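Local structure of AvrL567-D (Melampsora lini, 2QVT) at residues F82-A87 with I144-K149; V55-D60 with P67-I72. The protein is an avirulence protein of flax rust, of unknown biochemical function, whose structure bears on the specificity of disease resistance in flax. All blocks are in the same frame, centred on the assembly; numbering follows the deposited sequence.

Interaction 1: residues F82-A87 with I144-K149; sequences FCVHIA and IKLVPK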
ATOM      1  N   PHE A  82       2.687   0.552 -11.615  1.00 25.26           N
ATOM      2  CA  PHE A  82       2.140   1.535 -10.721  1.00 25.30           C
ATOM      3  C   PHE A  82       3.098   1.570  -9.569  1.00 25.45           C
ATOM      4  O   PHE A  82       3.512   0.529  -9.073  1.00 26.17           O
ATOM      5  CB  PHE A  82       0.709   1.190 -10.218  1.00 23.46           C
ATOM      6  CG  PHE A  82      -0.282   0.956 -11.320  1.00 23.66           C
ATOM      7  CD1 PHE A  82      -1.238   1.910 -11.636  1.00 22.01           C
ATOM      8  CD2 PHE A  82      -0.254  -0.228 -12.056  1.00 23.89           C
ATOM      9  CE1 PHE A  82      -2.152   1.688 -12.710  1.00 22.26           C
ATOM     10  CE2 PHE A  82      -1.172  -0.460 -13.122  1.00 24.05           C
ATOM     11  CZ  PHE A  82      -2.094   0.506 -13.453  1.00 19.54           C
ATOM     12  N   CYS A  83       3.405   2.795  -9.150  1.00 25.26           N
ATOM     13  CA  CYS A  83       4.082   3.074  -7.914  1.00 25.20           C
ATOM     14  C   CYS A  83       3.051   3.080  -6.801  1.00 24.30           C
ATOM     15  O   CYS A  83       1.938   3.595  -6.964  1.00 23.50           O
ATOM     16  CB  CYS A  83       4.722   4.444  -8.033  1.00 26.30           C
ATOM     17  SG  CYS A  83       6.278   4.569  -7.171  1.00 27.45           S
ATOM     18  N   VAL A  84       3.388   2.437  -5.695  1.00 23.78           N
ATOM     19  CA  VAL A  84       2.526   2.463  -4.521  1.00 23.38           C
ATOM     20  C   VAL A  84       3.096   3.540  -3.612  1.00 22.80           C
ATOM     21  O   VAL A  84       4.123   3.341  -2.993  1.00 23.48           O
ATOM     22  CB  VAL A  84       2.519   1.141  -3.729  1.00 23.14           C
ATOM     23  CG1 VAL A  84       1.513   1.250  -2.562  1.00 22.81           C
ATOM     24  CG2 VAL A  84       2.198  -0.038  -4.638  1.00 23.72           C
ATOM     25  N   HIS A  85       2.436   4.684  -3.580  1.00 21.67           N
ATOM     26  CA  HIS A  85       2.810   5.775  -2.704  1.00 21.41           C
ATOM     27  C   HIS A  85       2.196   5.593  -1.306  1.00 21.48           C
ATOM     28  O   HIS A  85       1.084   5.072  -1.142  1.00 20.24           O
ATOM     29  CB  HIS A  85       2.340   7.126  -3.310  1.00 21.20           C
ATOM     30  CG  HIS A  85       3.251   7.683  -4.366  1.00 21.42           C
ATOM     31  ND1 HIS A  85       4.187   6.918  -5.040  1.00 24.86           N
ATOM     32  CD2 HIS A  85       3.365   8.929  -4.866  1.00 22.06           C
ATOM     33  CE1 HIS A  85       4.838   7.668  -5.913  1.00 22.50           C
ATOM     34  NE2 HIS A  85       4.363   8.896  -5.820  1.00 27.82           N
ATOM     35  N   ILE A  86       2.939   6.061  -0.309  1.00 20.96           N
ATOM     36  CA  ILE A  86       2.520   6.016   1.049  1.00 20.10           C
ATOM     37  C   ILE A  86       2.882   7.351   1.699  1.00 20.67           C
ATOM     38  O   ILE A  86       3.988   7.862   1.513  1.00 20.39           O
ATOM     39  CB  ILE A  86       3.194   4.805   1.817  1.00 21.48           C
ATOM     40  CG1 ILE A  86       2.609   4.673   3.234  1.00 20.55           C
ATOM     41  CG2 ILE A  86       4.795   4.891   1.765  1.00 19.99           C
ATOM     42  CD1 ILE A  86       2.915   3.294   3.941  1.00 16.60           C
ATOM     43  N   ALA A  87       1.939   7.885   2.475  1.00 19.44           N
ATOM     44  CA  ALA A  87       2.148   9.023   3.317  1.00 19.34           C
ATOM     45  C   ALA A  87       2.914   8.753   4.635  1.00 19.57           C
ATOM     46  O   ALA A  87       2.824   7.674   5.250  1.00 18.48           O
ATOM     47  CB  ALA A  87       0.738   9.697   3.617  1.00 18.90           C
ATOM     48  N   ILE A 144      -2.300   4.876   1.464  1.00 20.47           N
ATOM     49  CA  ILE A 144      -1.643   4.324   0.261  1.00 20.95           C
ATOM     50  C   ILE A 144      -2.481   4.645  -0.963  1.00 21.14           C
ATOM     51  O   ILE A 144      -3.695   4.831  -0.861  1.00 21.09           O
ATOM     52  CB  ILE A 144      -1.335   2.768   0.400  1.00 21.28           C
ATOM     53  CG1 ILE A 144      -2.611   1.984   0.757  1.00 21.24           C
ATOM     54  CG2 ILE A 144      -0.231   2.528   1.474  1.00 19.00           C
ATOM     55  CD1 ILE A 144      -2.457   0.444   0.763  1.00 20.22           C
ATOM     56  N   LYS A 145      -1.822   4.783  -2.107  1.00 22.23           N
ATOM     57  CA  LYS A 145      -2.498   4.983  -3.397  1.00 23.15           C
ATOM     58  C   LYS A 145      -1.552   4.543  -4.486  1.00 23.41           C
ATOM     59  O   LYS A 145      -0.332   4.483  -4.272  1.00 23.76           O
ATOM     60  CB  LYS A 145      -2.898   6.447  -3.610  1.00 23.51           C
ATOM     61  CG  LYS A 145      -1.718   7.403  -3.759  1.00 25.24           C
ATOM     62  CD  LYS A 145      -2.141   8.881  -3.757  1.00 25.03           C
ATOM     63  CE  LYS A 145      -0.935   9.768  -3.779  1.00 28.59           C
ATOM     64  NZ  LYS A 145      -1.346  11.182  -3.497  1.00 32.36           N
ATOM     65  N   LEU A 146      -2.128   4.192  -5.627  1.00 23.81           N
ATOM     66  CA  LEU A 146      -1.424   3.774  -6.829  1.00 25.43           C
ATOM     67  C   LEU A 146      -1.172   4.967  -7.710  1.00 25.48           C
ATOM     68  O   LEU A 146      -2.086   5.777  -7.928  1.00 25.31           O
ATOM     69  CB  LEU A 146      -2.336   2.874  -7.663  1.00 26.16           C
ATOM     70  CG  LEU A 146      -2.604   1.475  -7.124  1.00 28.36           C
ATOM     71  CD1 LEU A 146      -3.433   0.756  -8.200  1.00 28.91           C
ATOM     72  CD2 LEU A 146      -1.300   0.724  -6.808  1.00 29.37           C
ATOM     73  N   VAL A 147       0.041   5.061  -8.252  1.00 25.69           N
ATOM     74  CA  VAL A 147       0.354   6.131  -9.177  1.00 26.08           C
ATOM     75  C   VAL A 147       0.867   5.486 -10.449  1.00 26.54           C
ATOM     76  O   VAL A 147       1.944   4.895 -10.443  1.00 25.32           O
ATOM     77  CB  VAL A 147       1.346   7.185  -8.597  1.00 26.61           C
ATOM     78  CG1 VAL A 147       1.780   8.170  -9.660  1.00 26.46           C
ATOM     79  CG2 VAL A 147       0.725   7.953  -7.398  1.00 28.18           C
ATOM     80  N   PRO A 148       0.064   5.566 -11.537  1.00 27.31           N
ATOM     81  CA  PRO A 148       0.483   4.988 -12.810  1.00 29.24           C
ATOM     82  C   PRO A 148       1.883   5.427 -13.239  1.00 31.28           C
ATOM     83  O   PRO A 148       2.286   6.582 -12.997  1.00 31.53           O
ATOM     84  CB  PRO A 148      -0.611   5.449 -13.797  1.00 29.30           C
ATOM     85  CG  PRO A 148      -1.860   5.646 -12.923  1.00 27.24           C
ATOM     86  CD  PRO A 148      -1.289   6.151 -11.597  1.00 26.76           C
ATOM     87  N   LYS A 149       2.618   4.480 -13.821  1.00 34.03           N
ATOM     88  CA  LYS A 149       3.955   4.711 -14.400  1.00 37.24           C
ATOM     89  C   LYS A 149       3.958   4.521 -15.935  1.00 38.75           C
ATOM     90  O   LYS A 149       3.323   5.312 -16.695  1.00 39.24           O
ATOM     91  CB  LYS A 149       4.969   3.769 -13.772  1.00 38.12           C
ATOM     92  CG  LYS A 149       5.328   4.152 -12.337  1.00 40.25           C
ATOM     93  CD  LYS A 149       6.525   3.376 -11.835  1.00 46.31           C
ATOM     94  CE  LYS A 149       7.865   4.075 -12.182  1.00 49.01           C
ATOM     95  NZ  LYS A 149       8.934   3.656 -11.171  1.00 51.89           N
TER
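F82 to I86 and I144 to P148 pair as the two central, antiparallel strands of a four-stranded sheet, V84 facing L146 across a non-hydrogen-bonded pair at the middle of the ladder. Two hydrogen-bonded pairs hold the backbones. C83 N donates to V147 O at 2.9 Å and V147 N returns to C83 O at 2.7 Å; H85 and K145 exchange a second reciprocal pair, N to O each way. Between these rungs the CA atoms of F82, V84, L146 and I144 make CA-H...O contacts to carbonyls of the opposite strand.

F82, V84, I86, I144 and L146 form the buried, apolar face, which P148 extends to the solvent-exposed margin. The F82 ring crosses P148 obliquely, its CE1 4.0 Å from P148 CG, while F82 CB rests on L146 CD2. That same L146 CD2 also lies 4.2 Å from V84 CG2, so one methyl touches both residues of the neighbouring strand. I144 holds CG1 between its backbone N and carbonyl carbon (chi1 54°), which sends CD1 off the pair and turns CG2 toward I86 CG1, 4.0 Å away.

The other face carries C83, H85, K145 and V147. Here V147 CG2 sits over the H85 ring in a CH-pi contact, 3.9 Å from the ring centroid, and the extended K145 chain makes a cation-pi contact with Y38.

Strand 98-104 flanks F82-I86 through backbone bonds at F82, V84 and I86, and strand 39-42 flanks 141-148; I144 and L146 reach across to V57 and V55 of strand 55-59.

Interaction 2: residues V55-D60 with P67-I72; sequences VNVKWD and PLFKWI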
ATOM      1  N   VAL A  55      -6.417  -2.774  -7.954  1.00 23.70           N
ATOM      2  CA  VAL A  55      -5.476  -3.500  -7.112  1.00 22.86           C
ATOM      3  C   VAL A  55      -6.087  -3.718  -5.718  1.00 22.65           C
ATOM      4  O   VAL A  55      -6.366  -2.773  -4.989  1.00 22.02           O
ATOM      5  CB  VAL A  55      -4.066  -2.751  -7.050  1.00 22.92           C
ATOM      6  CG1 VAL A  55      -3.213  -3.235  -5.875  1.00 23.03           C
ATOM      7  CG2 VAL A  55      -3.269  -2.928  -8.357  1.00 22.09           C
ATOM      8  N   ASN A  56      -6.307  -4.978  -5.362  1.00 22.45           N
ATOM      9  CA  ASN A  56      -6.749  -5.323  -4.031  1.00 22.97           C
ATOM     10  C   ASN A  56      -5.562  -5.370  -3.128  1.00 22.83           C
ATOM     11  O   ASN A  56      -4.437  -5.730  -3.592  1.00 23.51           O
ATOM     12  CB  ASN A  56      -7.419  -6.683  -4.018  1.00 24.06           C
ATOM     13  CG  ASN A  56      -8.922  -6.605  -4.308  1.00 27.68           C
ATOM     14  OD1 ASN A  56      -9.508  -5.513  -4.528  1.00 27.20           O
ATOM     15  ND2 ASN A  56      -9.548  -7.778  -4.339  1.00 30.32           N
ATOM     16  N   VAL A  57      -5.793  -5.005  -1.856  1.00 21.38           N
ATOM     17  CA  VAL A  57      -4.721  -4.948  -0.826  1.00 20.00           C
ATOM     18  C   VAL A  57      -5.161  -5.748   0.402  1.00 20.54           C
ATOM     19  O   VAL A  57      -6.303  -5.752   0.716  1.00 21.71           O
ATOM     20  CB  VAL A  57      -4.400  -3.478  -0.431  1.00 19.35           C
ATOM     21  CG1 VAL A  57      -3.211  -3.355   0.548  1.00 15.50           C
ATOM     22  CG2 VAL A  57      -4.212  -2.589  -1.693  1.00 16.11           C
ATOM     23  N   LYS A  58      -4.255  -6.486   1.029  1.00 20.67           N
ATOM     24  CA  LYS A  58      -4.499  -7.116   2.305  1.00 21.63           C
ATOM     25  C   LYS A  58      -3.183  -7.117   3.092  1.00 21.38           C
ATOM     26  O   LYS A  58      -2.119  -6.795   2.558  1.00 20.72           O
ATOM     27  CB  LYS A  58      -5.056  -8.559   2.122  1.00 21.55           C
ATOM     28  CG  LYS A  58      -4.080  -9.564   1.533  1.00 23.50           C
ATOM     29  CD  LYS A  58      -4.582 -10.983   1.822  1.00 23.71           C
ATOM     30  CE  LYS A  58      -3.624 -12.008   1.374  1.00 27.71           C
ATOM     31  NZ  LYS A  58      -4.377 -13.318   1.486  1.00 35.11           N
ATOM     32  N   TRP A  59      -3.256  -7.459   4.369  1.00 21.85           N
ATOM     33  CA  TRP A  59      -2.044  -7.602   5.201  1.00 22.20           C
ATOM     34  C   TRP A  59      -1.356  -8.963   4.938  1.00 23.83           C
ATOM     35  O   TRP A  59      -2.015  -9.947   4.654  1.00 24.28           O
ATOM     36  CB  TRP A  59      -2.440  -7.465   6.686  1.00 22.10           C
ATOM     37  CG  TRP A  59      -2.691  -6.057   7.080  1.00 21.85           C
ATOM     38  CD1 TRP A  59      -3.873  -5.484   7.486  1.00 22.27           C
ATOM     39  CD2 TRP A  59      -1.730  -4.999   7.029  1.00 21.80           C
ATOM     40  NE1 TRP A  59      -3.671  -4.141   7.737  1.00 23.18           N
ATOM     41  CE2 TRP A  59      -2.358  -3.836   7.466  1.00 23.48           C
ATOM     42  CE3 TRP A  59      -0.377  -4.939   6.675  1.00 22.69           C
ATOM     43  CZ2 TRP A  59      -1.676  -2.621   7.540  1.00 23.40           C
ATOM     44  CZ3 TRP A  59       0.282  -3.756   6.754  1.00 23.43           C
ATOM     45  CH2 TRP A  59      -0.368  -2.605   7.178  1.00 24.20           C
ATOM     46  N   ASP A  60      -0.034  -9.006   5.039  1.00 25.51           N
ATOM     47  CA  ASP A  60       0.712 -10.269   4.934  1.00 26.45           C
ATOM     48  C   ASP A  60       0.326 -11.292   5.983  1.00 27.46           C
ATOM     49  O   ASP A  60       0.128 -12.460   5.681  1.00 28.01           O
ATOM     50  CB  ASP A  60       2.240 -10.032   4.907  1.00 24.35           C
ATOM     51  CG  ASP A  60       2.761  -9.274   6.106  1.00 26.85           C
ATOM     52  OD1 ASP A  60       1.988  -8.561   6.828  1.00 24.86           O
ATOM     53  OD2 ASP A  60       4.009  -9.368   6.322  1.00 25.56           O
ATOM     54  N   PRO A  67       1.764  -4.568   3.489  1.00 23.03           N
ATOM     55  CA  PRO A  67       0.612  -4.945   2.688  1.00 21.92           C
ATOM     56  C   PRO A  67       1.027  -5.855   1.547  1.00 21.40           C
ATOM     57  O   PRO A  67       2.196  -5.844   1.102  1.00 21.57           O
ATOM     58  CB  PRO A  67       0.127  -3.602   2.134  1.00 21.45           C
ATOM     59  CG  PRO A  67       1.450  -2.802   1.959  1.00 23.83           C
ATOM     60  CD  PRO A  67       2.333  -3.254   3.109  1.00 21.70           C
ATOM     61  N   LEU A  68       0.060  -6.623   1.062  1.00 21.49           N
ATOM     62  CA  LEU A  68       0.196  -7.424  -0.167  1.00 20.98           C
ATOM     63  C   LEU A  68      -0.818  -6.925  -1.232  1.00 21.02           C
ATOM     64  O   LEU A  68      -1.856  -6.343  -0.910  1.00 19.79           O
ATOM     65  CB  LEU A  68      -0.007  -8.916   0.141  1.00 21.71           C
ATOM     66  CG  LEU A  68       0.907  -9.600   1.200  1.00 23.51           C
ATOM     67  CD1 LEU A  68       0.568 -11.108   1.258  1.00 25.26           C
ATOM     68  CD2 LEU A  68       2.448  -9.388   1.010  1.00 19.17           C
ATOM     69  N   PHE A  69      -0.511  -7.195  -2.486  1.00 20.69           N
ATOM     70  CA  PHE A  69      -1.210  -6.625  -3.602  1.00 21.39           C
ATOM     71  C   PHE A  69      -1.596  -7.721  -4.581  1.00 21.98           C
ATOM     72  O   PHE A  69      -0.856  -8.704  -4.755  1.00 22.73           O
ATOM     73  CB  PHE A  69      -0.313  -5.596  -4.272  1.00 20.17           C
ATOM     74  CG  PHE A  69       0.086  -4.500  -3.345  1.00 23.53           C
ATOM     75  CD1 PHE A  69      -0.790  -3.419  -3.095  1.00 20.12           C
ATOM     76  CD2 PHE A  69       1.309  -4.547  -2.674  1.00 23.36           C
ATOM     77  CE1 PHE A  69      -0.441  -2.428  -2.243  1.00 18.96           C
ATOM     78  CE2 PHE A  69       1.658  -3.525  -1.799  1.00 21.62           C
ATOM     79  CZ  PHE A  69       0.764  -2.472  -1.579  1.00 20.87           C
ATOM     80  N   LYS A  70      -2.771  -7.556  -5.180  1.00 22.54           N
ATOM     81  CA  LYS A  70      -3.188  -8.384  -6.268  1.00 23.73           C
ATOM     82  C   LYS A  70      -3.910  -7.564  -7.331  1.00 24.19           C
ATOM     83  O   LYS A  70      -4.917  -6.889  -7.026  1.00 24.97           O
ATOM     84  CB  LYS A  70      -4.111  -9.510  -5.772  1.00 24.90           C
ATOM     85  CG  LYS A  70      -4.457 -10.542  -6.866  1.00 26.52           C
ATOM     86  CD  LYS A  70      -5.406 -11.578  -6.344  1.00 30.67           C
ATOM     87  CE  LYS A  70      -4.697 -12.624  -5.590  1.00 31.92           C
ATOM     88  NZ  LYS A  70      -5.646 -13.756  -5.283  1.00 35.03           N
ATOM     89  N   TRP A  71      -3.436  -7.656  -8.566  1.00 23.12           N
ATOM     90  CA  TRP A  71      -4.178  -7.112  -9.714  1.00 24.65           C
ATOM     91  C   TRP A  71      -5.578  -7.716  -9.923  1.00 24.56           C
ATOM     92  O   TRP A  71      -5.715  -8.894 -10.190  1.00 23.96           O
ATOM     93  CB  TRP A  71      -3.360  -7.268 -11.027  1.00 23.74           C
ATOM     94  CG  TRP A  71      -4.023  -6.594 -12.245  1.00 24.24           C
ATOM     95  CD1 TRP A  71      -4.767  -7.213 -13.230  1.00 24.21           C
ATOM     96  CD2 TRP A  71      -4.025  -5.200 -12.563  1.00 20.48           C
ATOM     97  NE1 TRP A  71      -5.184  -6.288 -14.156  1.00 23.00           N
ATOM     98  CE2 TRP A  71      -4.741  -5.049 -13.779  1.00 23.04           C
ATOM     99  CE3 TRP A  71      -3.450  -4.063 -11.966  1.00 22.40           C
ATOM    100  CZ2 TRP A  71      -4.934  -3.799 -14.396  1.00 22.35           C
ATOM    101  CZ3 TRP A  71      -3.627  -2.823 -12.586  1.00 23.10           C
ATOM    102  CH2 TRP A  71      -4.374  -2.704 -13.783  1.00 23.54           C
ATOM    103  N   ILE A  72      -6.611  -6.875  -9.886  1.00 26.45           N
ATOM    104  CA  ILE A  72      -7.973  -7.355 -10.172  1.00 28.12           C
ATOM    105  C   ILE A  72      -8.591  -6.607 -11.338  1.00 30.36           C
ATOM    106  O   ILE A  72      -9.800  -6.692 -11.524  1.00 31.28           O
ATOM    107  CB  ILE A  72      -8.936  -7.351  -8.916  1.00 27.62           C
ATOM    108  CG1 ILE A  72      -9.014  -5.980  -8.220  1.00 26.30           C
ATOM    109  CG2 ILE A  72      -8.480  -8.443  -7.910  1.00 26.00           C
ATOM    110  CD1 ILE A  72      -9.747  -4.844  -8.959  1.00 24.59           C
TER
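V57 packs against both P67 and F69, tying together the inner face of the beta hairpin formed by strands 55-59 and 67-71. Its two methyls divide the work: CG1, anti to the backbone N (chi1 -175°), lies 3.7 Å from P67 CB, and CG2 lies 3.8 Å from F69 CD1. V55 CG1 comes to the edge of the same phenyl ring, near its plane and 3.7 Å from F69 CD1, while V55 CG2 touches W71 CE3. At the turn end, W59 CZ3 approaches P67 N obliquely, and W59 NE1 is bonded to Y42 O.

The opposite, partly exposed face is loose at its lysine ends: K58 and K70 hold like charges 6.9 Å apart, NZ to NZ, while W111 forms a cation-pi contact with K58. It also has snug spots. I72 crosses N56 at about a right angle, its CG1 3.8 Å from N56 OD1, an oxygen bonded to T50. L68 lays its CG and both methyls against D60, whose carboxylate bonds to T65 and M66 in the connecting loop.

Four backbone bonds, two each at N56/K70 and K58/L68, join the strands. Strand 48-51 completes this sheet beyond 55-59. The hairpin, apolar on one side and mainly polar on the other, packs its apolar face on strands 98-104 and 141-148 of the other sheet, as in a beta sandwich.

Interactions 1 and 2 are both antiparallel strand pairs, but they belong to different sheets whose apolar faces meet. F82 CE2 packs 3.4 Å from W71 CZ3, and V84 CG1 reaches F69 CZ, so the buried side of each contact is lined by the other. Interaction 1 joins strands far apart in sequence at the middle of its sheet; interaction 2 is a local hairpin at a sheet margin, 67-71 being an outermost strand, and its second strand is followed in sequence by 81-86. Both outer faces carry a lysine in cation-pi contact with an aromatic residue. They differ in the rest: V147 over the H85 ring in the first, N56 bonded to T50 and L68 packed on D60 in the second.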